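Neutral ceramidase (Pseudomonas aeruginosa, PDB 2ZWS) hydrolyses the N-acyl linkage of ceramides to give sphingosine and free fatty acid, and also runs the reverse synthesis, using one bound zinc ion. Local coordinates at residues Y86-A94 against Q396-G407. Residues are numbered along the deposited sequence; the frame is centred on the assembly and turned at random.
Sequences YDENNVMLA and QMFRIGQLELLG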
ATOM      1  N   TYR A  86      -3.159  17.870  14.138  1.00 16.58           N
ATOM      2  CA  TYR A  86      -2.275  17.139  13.223  1.00 16.64           C
ATOM      3  C   TYR A  86      -1.540  18.090  12.318  1.00 16.71           C
ATOM      4  O   TYR A  86      -2.086  19.101  11.896  1.00 16.97           O
ATOM      5  CB  TYR A  86      -3.074  16.176  12.345  1.00 17.17           C
ATOM      6  CG  TYR A  86      -3.837  15.132  13.122  1.00 17.11           C
ATOM      7  CD1 TYR A  86      -5.237  15.152  13.168  1.00 17.04           C
ATOM      8  CD2 TYR A  86      -3.166  14.135  13.814  1.00 18.15           C
ATOM      9  CE1 TYR A  86      -5.935  14.198  13.885  1.00 18.15           C
ATOM     10  CE2 TYR A  86      -3.856  13.170  14.537  1.00 19.47           C
ATOM     11  CZ  TYR A  86      -5.240  13.205  14.560  1.00 18.18           C
ATOM     12  OH  TYR A  86      -5.952  12.263  15.288  1.00 19.11           O
ATOM     13  N   ASP A  87      -0.297  17.733  12.011  1.00 15.34           N
ATOM     14  CA  ASP A  87       0.415  18.353  10.907  1.00 14.91           C
ATOM     15  C   ASP A  87       1.526  17.421  10.389  1.00 14.08           C
ATOM     16  O   ASP A  87       1.572  16.230  10.705  1.00 11.85           O
ATOM     17  CB  ASP A  87       0.947  19.741  11.291  1.00 15.34           C
ATOM     18  CG  ASP A  87       1.981  19.705  12.411  1.00 18.89           C
ATOM     19  OD1 ASP A  87       2.590  18.643  12.684  1.00 17.03           O
ATOM     20  OD2 ASP A  87       2.215  20.780  13.006  1.00 24.10           O
ATOM     21  N   GLU A  88       2.407  17.949   9.552  1.00 14.01           N
ATOM     22  CA  GLU A  88       3.436  17.094   8.966  0.50 13.70           C
ATOM     23  C   GLU A  88       4.318  16.428  10.012  1.00 13.32           C
ATOM     24  O   GLU A  88       4.881  15.358   9.750  1.00 13.32           O
ATOM     25  CB  GLU A  88       4.310  17.867   7.982  0.50 14.25           C
ATOM     26  CG  GLU A  88       4.795  19.226   8.467  0.50 14.98           C
ATOM     27  CD  GLU A  88       3.909  20.354   7.969  0.50 19.09           C
ATOM     28  OE1 GLU A  88       4.262  21.001   6.952  0.50 22.93           O
ATOM     29  OE2 GLU A  88       2.845  20.575   8.567  0.50 17.87           O
ATOM     30  N   ASN A  89       4.452  17.040  11.187  1.00 13.62           N
ATOM     31  CA  ASN A  89       5.318  16.453  12.199  1.00 14.17           C
ATOM     32  C   ASN A  89       4.764  15.190  12.847  1.00 13.49           C
ATOM     33  O   ASN A  89       5.533  14.385  13.351  1.00 14.63           O
ATOM     34  CB  ASN A  89       5.645  17.465  13.286  1.00 14.59           C
ATOM     35  CG  ASN A  89       6.344  18.682  12.736  1.00 18.10           C
ATOM     36  OD1 ASN A  89       7.330  18.562  12.033  1.00 18.77           O
ATOM     37  ND2 ASN A  89       5.826  19.861  13.051  1.00 24.16           N
ATOM     38  N   ASN A  90       3.447  15.009  12.867  1.00 12.52           N
ATOM     39  CA  ASN A  90       2.926  13.877  13.648  1.00 12.03           C
ATOM     40  C   ASN A  90       2.008  12.937  12.885  1.00 12.10           C
ATOM     41  O   ASN A  90       1.274  12.151  13.501  1.00 12.34           O
ATOM     42  CB  ASN A  90       2.272  14.347  14.953  1.00 12.35           C
ATOM     43  CG  ASN A  90       0.951  15.024  14.723  1.00 13.42           C
ATOM     44  OD1 ASN A  90       0.687  15.527  13.627  1.00 12.63           O
ATOM     45  ND2 ASN A  90       0.122  15.090  15.771  1.00 13.79           N
ATOM     46  N   VAL A  91       2.089  12.977  11.547  1.00 10.71           N
ATOM     47  CA  VAL A  91       1.267  12.087  10.724  1.00 10.90           C
ATOM     48  C   VAL A  91       2.211  11.351   9.770  1.00 10.38           C
ATOM     49  O   VAL A  91       2.919  12.015   8.979  1.00 10.20           O
ATOM     50  CB  VAL A  91       0.192  12.896   9.901  1.00 10.19           C
ATOM     51  CG1 VAL A  91      -0.533  11.950   8.941  1.00 12.49           C
ATOM     52  CG2 VAL A  91      -0.800  13.665  10.803  1.00 11.80           C
ATOM     53  N   MET A  92       2.210  10.013   9.821  1.00  9.90           N
ATOM     54  CA  MET A  92       3.029   9.212   8.894  1.00 10.25           C
ATOM     55  C   MET A  92       2.107   8.344   8.063  1.00 11.00           C
ATOM     56  O   MET A  92       1.287   7.627   8.605  1.00 10.95           O
ATOM     57  CB  MET A  92       4.034   8.317   9.651  1.00 10.16           C
ATOM     58  CG  MET A  92       4.971   7.550   8.735  1.00 11.61           C
ATOM     59  SD  MET A  92       6.167   6.527   9.627  1.00 12.67           S
ATOM     60  CE  MET A  92       7.124   7.782  10.502  1.00 14.14           C
ATOM     61  N   LEU A  93       2.286   8.403   6.742  1.00 10.81           N
ATOM     62  CA  LEU A  93       1.478   7.594   5.823  1.00 11.55           C
ATOM     63  C   LEU A  93       2.394   6.623   5.119  1.00 12.50           C
ATOM     64  O   LEU A  93       3.424   7.041   4.611  1.00 14.46           O
ATOM     65  CB  LEU A  93       0.808   8.500   4.774  1.00 11.69           C
ATOM     66  CG  LEU A  93      -0.018   9.690   5.262  1.00 12.48           C
ATOM     67  CD1 LEU A  93      -0.618  10.410   4.054  1.00 12.90           C
ATOM     68  CD2 LEU A  93      -1.135   9.289   6.237  1.00 13.29           C
ATOM     69  N   ALA A  94       2.073   5.337   5.115  1.00 11.27           N
ATOM     70  CA  ALA A  94       2.913   4.340   4.465  1.00 11.95           C
ATOM     71  C   ALA A  94       2.048   3.396   3.653  1.00 12.11           C
ATOM     72  O   ALA A  94       0.821   3.366   3.808  1.00 13.12           O
ATOM     73  CB  ALA A  94       3.704   3.602   5.496  1.00 12.96           C
ATOM     74  N   GLN A 396      11.119  11.707   7.813  1.00 10.85           N
ATOM     75  CA  GLN A 396      10.351  11.739   9.040  1.00 10.77           C
ATOM     76  C   GLN A 396      10.815  10.637   9.970  1.00 11.22           C
ATOM     77  O   GLN A 396      11.167   9.526   9.521  1.00 10.96           O
ATOM     78  CB  GLN A 396       8.877  11.516   8.697  1.00 11.64           C
ATOM     79  CG  GLN A 396       7.944  11.720   9.901  1.00 10.82           C
ATOM     80  CD  GLN A 396       6.507  11.545   9.500  1.00 13.23           C
ATOM     81  OE1 GLN A 396       6.180  10.563   8.846  1.00 13.61           O
ATOM     82  NE2 GLN A 396       5.637  12.509   9.868  1.00 13.09           N
ATOM     83  N   MET A 397      10.760  10.938  11.270  1.00 12.22           N
ATOM     84  CA  MET A 397      11.023   9.948  12.313  0.50 12.01           C
ATOM     85  C   MET A 397      10.066  10.164  13.465  1.00 12.66           C
ATOM     86  O   MET A 397       9.807  11.311  13.860  1.00 12.80           O
ATOM     87  CB  MET A 397      12.449  10.050  12.860  0.50 11.91           C
ATOM     88  CG  MET A 397      13.550   9.723  11.878  0.50 12.36           C
ATOM     89  SD  MET A 397      15.218   9.940  12.539  0.50 12.92           S
ATOM     90  CE  MET A 397      15.165   8.839  13.958  0.50 11.12           C
ATOM     91  N   PHE A 398       9.504   9.059  13.971  1.00 12.27           N
ATOM     92  CA  PHE A 398       8.732   9.079  15.215  1.00 12.59           C
ATOM     93  C   PHE A 398       9.582   8.419  16.290  1.00 13.48           C
ATOM     94  O   PHE A 398      10.260   7.427  16.019  1.00 13.82           O
ATOM     95  CB  PHE A 398       7.463   8.229  15.115  1.00 13.27           C
ATOM     96  CG  PHE A 398       6.340   8.851  14.323  1.00 11.81           C
ATOM     97  CD1 PHE A 398       6.412  10.155  13.828  1.00 11.89           C
ATOM     98  CD2 PHE A 398       5.181   8.119  14.108  1.00 12.00           C
ATOM     99  CE1 PHE A 398       5.358  10.703  13.095  1.00 12.78           C
ATOM    100  CE2 PHE A 398       4.109   8.673  13.397  1.00 12.13           C
ATOM    101  CZ  PHE A 398       4.197   9.962  12.906  1.00 12.40           C
ATOM    102  N   ARG A 399       9.536   8.960  17.501  1.00 13.51           N
ATOM    103  CA  ARG A 399      10.045   8.231  18.654  1.00 13.91           C
ATOM    104  C   ARG A 399       8.815   7.739  19.436  1.00 14.50           C
ATOM    105  O   ARG A 399       7.909   8.530  19.749  1.00 14.37           O
ATOM    106  CB  ARG A 399      10.899   9.125  19.564  1.00 14.70           C
ATOM    107  CG  ARG A 399      11.170   8.408  20.894  1.00 15.94           C
ATOM    108  CD  ARG A 399      12.071   9.166  21.829  1.00 17.48           C
ATOM    109  NE  ARG A 399      12.401   8.291  22.954  1.00 17.35           N
ATOM    110  CZ  ARG A 399      13.505   8.393  23.698  1.00 19.93           C
ATOM    111  NH1 ARG A 399      14.378   9.374  23.475  1.00 21.16           N
ATOM    112  NH2 ARG A 399      13.722   7.519  24.676  1.00 21.00           N
ATOM    113  N   ILE A 400       8.783   6.435  19.719  1.00 14.83           N
ATOM    114  CA  ILE A 400       7.706   5.842  20.494  1.00 15.52           C
ATOM    115  C   ILE A 400       8.388   5.087  21.648  1.00 15.06           C
ATOM    116  O   ILE A 400       8.826   3.950  21.470  1.00 15.31           O
ATOM    117  CB  ILE A 400       6.813   4.891  19.620  1.00 16.21           C
ATOM    118  CG1 ILE A 400       6.281   5.609  18.366  1.00 16.10           C
ATOM    119  CG2 ILE A 400       5.671   4.350  20.446  1.00 17.26           C
ATOM    120  CD1 ILE A 400       5.694   4.646  17.315  1.00 16.34           C
ATOM    121  N   GLY A 401       8.557   5.751  22.798  1.00 15.20           N
ATOM    122  CA  GLY A 401       9.370   5.163  23.871  1.00 15.80           C
ATOM    123  C   GLY A 401      10.788   4.833  23.414  1.00 14.91           C
ATOM    124  O   GLY A 401      11.481   5.694  22.833  1.00 16.10           O
ATOM    125  N   GLN A 402      11.236   3.596  23.636  1.00 14.05           N
ATOM    126  CA  GLN A 402      12.599   3.215  23.190  1.00 14.12           C
ATOM    127  C   GLN A 402      12.668   2.828  21.713  1.00 14.17           C
ATOM    128  O   GLN A 402      13.704   2.339  21.241  1.00 14.57           O
ATOM    129  CB  GLN A 402      13.144   2.064  24.053  1.00 14.16           C
ATOM    130  CG  GLN A 402      12.459   0.703  23.807  1.00 15.30           C
ATOM    131  CD  GLN A 402      11.310   0.367  24.764  1.00 16.70           C
ATOM    132  OE1 GLN A 402      11.133  -0.808  25.125  1.00 19.51           O
ATOM    133  NE2 GLN A 402      10.508   1.351  25.129  1.00 14.29           N
ATOM    134  N   LEU A 403      11.559   3.016  20.996  1.00 14.73           N
ATOM    135  CA  LEU A 403      11.502   2.732  19.552  0.60 13.95           C
ATOM    136  C   LEU A 403      11.643   3.989  18.734  1.00 13.68           C
ATOM    137  O   LEU A 403      11.124   5.036  19.106  1.00 14.62           O
ATOM    138  CB  LEU A 403      10.148   2.152  19.161  0.60 14.00           C
ATOM    139  CG  LEU A 403       9.630   0.986  19.970  0.60 13.27           C
ATOM    140  CD1 LEU A 403       8.300   0.526  19.354  0.60 14.77           C
ATOM    141  CD2 LEU A 403      10.645  -0.144  19.999  0.60 11.80           C
ATOM    142  N   GLU A 404      12.338   3.874  17.609  1.00 13.14           N
ATOM    143  CA  GLU A 404      12.258   4.933  16.599  1.00 14.17           C
ATOM    144  C   GLU A 404      11.789   4.320  15.311  1.00 13.72           C
ATOM    145  O   GLU A 404      12.248   3.251  14.929  1.00 15.32           O
ATOM    146  CB  GLU A 404      13.586   5.645  16.374  1.00 14.95           C
ATOM    147  CG  GLU A 404      13.837   6.749  17.362  1.00 18.10           C
ATOM    148  CD  GLU A 404      15.147   7.501  17.114  1.00 17.17           C
ATOM    149  OE1 GLU A 404      16.118   6.908  16.567  1.00 20.27           O
ATOM    150  OE2 GLU A 404      15.201   8.687  17.501  1.00 21.44           O
ATOM    151  N   LEU A 405      10.855   5.012  14.666  1.00 12.99           N
ATOM    152  CA  LEU A 405      10.237   4.542  13.445  1.00 13.90           C
ATOM    153  C   LEU A 405      10.579   5.578  12.377  1.00 13.12           C
ATOM    154  O   LEU A 405      10.289   6.764  12.522  1.00 14.22           O
ATOM    155  CB  LEU A 405       8.725   4.442  13.672  1.00 13.03           C
ATOM    156  CG  LEU A 405       7.849   4.135  12.460  1.00 14.51           C
ATOM    157  CD1 LEU A 405       8.207   2.783  11.808  1.00 14.60           C
ATOM    158  CD2 LEU A 405       6.376   4.184  12.825  1.00 15.26           C
ATOM    159  N   LEU A 406      11.242   5.139  11.319  1.00 13.30           N
ATOM    160  CA  LEU A 406      11.619   6.035  10.236  1.00 13.92           C
ATOM    161  C   LEU A 406      10.685   5.866   9.063  1.00 13.17           C
ATOM    162  O   LEU A 406      10.363   4.736   8.680  1.00 13.27           O
ATOM    163  CB  LEU A 406      13.025   5.720   9.734  1.00 13.78           C
ATOM    164  CG  LEU A 406      14.278   6.086  10.547  1.00 17.69           C
ATOM    165  CD1 LEU A 406      14.188   5.844  12.023  1.00 19.26           C
ATOM    166  CD2 LEU A 406      15.513   5.352   9.964  1.00 17.14           C
ATOM    167  N   GLY A 407      10.248   6.993   8.490  1.00 12.83           N
ATOM    168  CA  GLY A 407       9.402   6.943   7.305  1.00 12.13           C
ATOM    169  C   GLY A 407      10.243   7.450   6.137  1.00 11.97           C
ATOM    170  O   GLY A 407      10.637   8.630   6.118  1.00 11.09           O
TER
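Q396 lies in the first strand of a beta-hairpin (392-400 and 403-407) that packs, through Q396, F398, L405 and G407, on M92 and the turn before strand 91-95. That turn carries D87, which probably binds substrate. The two belong to different sheets: strand 91-95 pairs in parallel with strand 55-61, while the hairpin lies between strands 295-303 and 435-439. The Q396 side chain is extended, with CG anti to the backbone N. This carries its amide to the other backbone, where Q396 NE2 donates to V91 O at 2.9 Å. The N-H...O angle is nearly straight (170°), but the donor sits above the carbonyl plane of V91. Q396 OE1 lies 3.2 Å from M92 CB. F398 comes next on the same side of the hairpin. Its CZ packs on M92 CB, and CE1 of F398 lies 3.7 Å from N89 O, which is hydrogen-bonded to S297 OG. A type II' turn, I400 to L403, then reverses the chain. L405 CD2 touches the sulfur, 4.0 Å from M92 SD. M92 is extended up to its last torsion, where chi3 (-64°) bends the methyl back over F398. There M92 CE sits 4.0 Å from the F398 ring centroid, only 7° off the ring normal, a CH-pi contact.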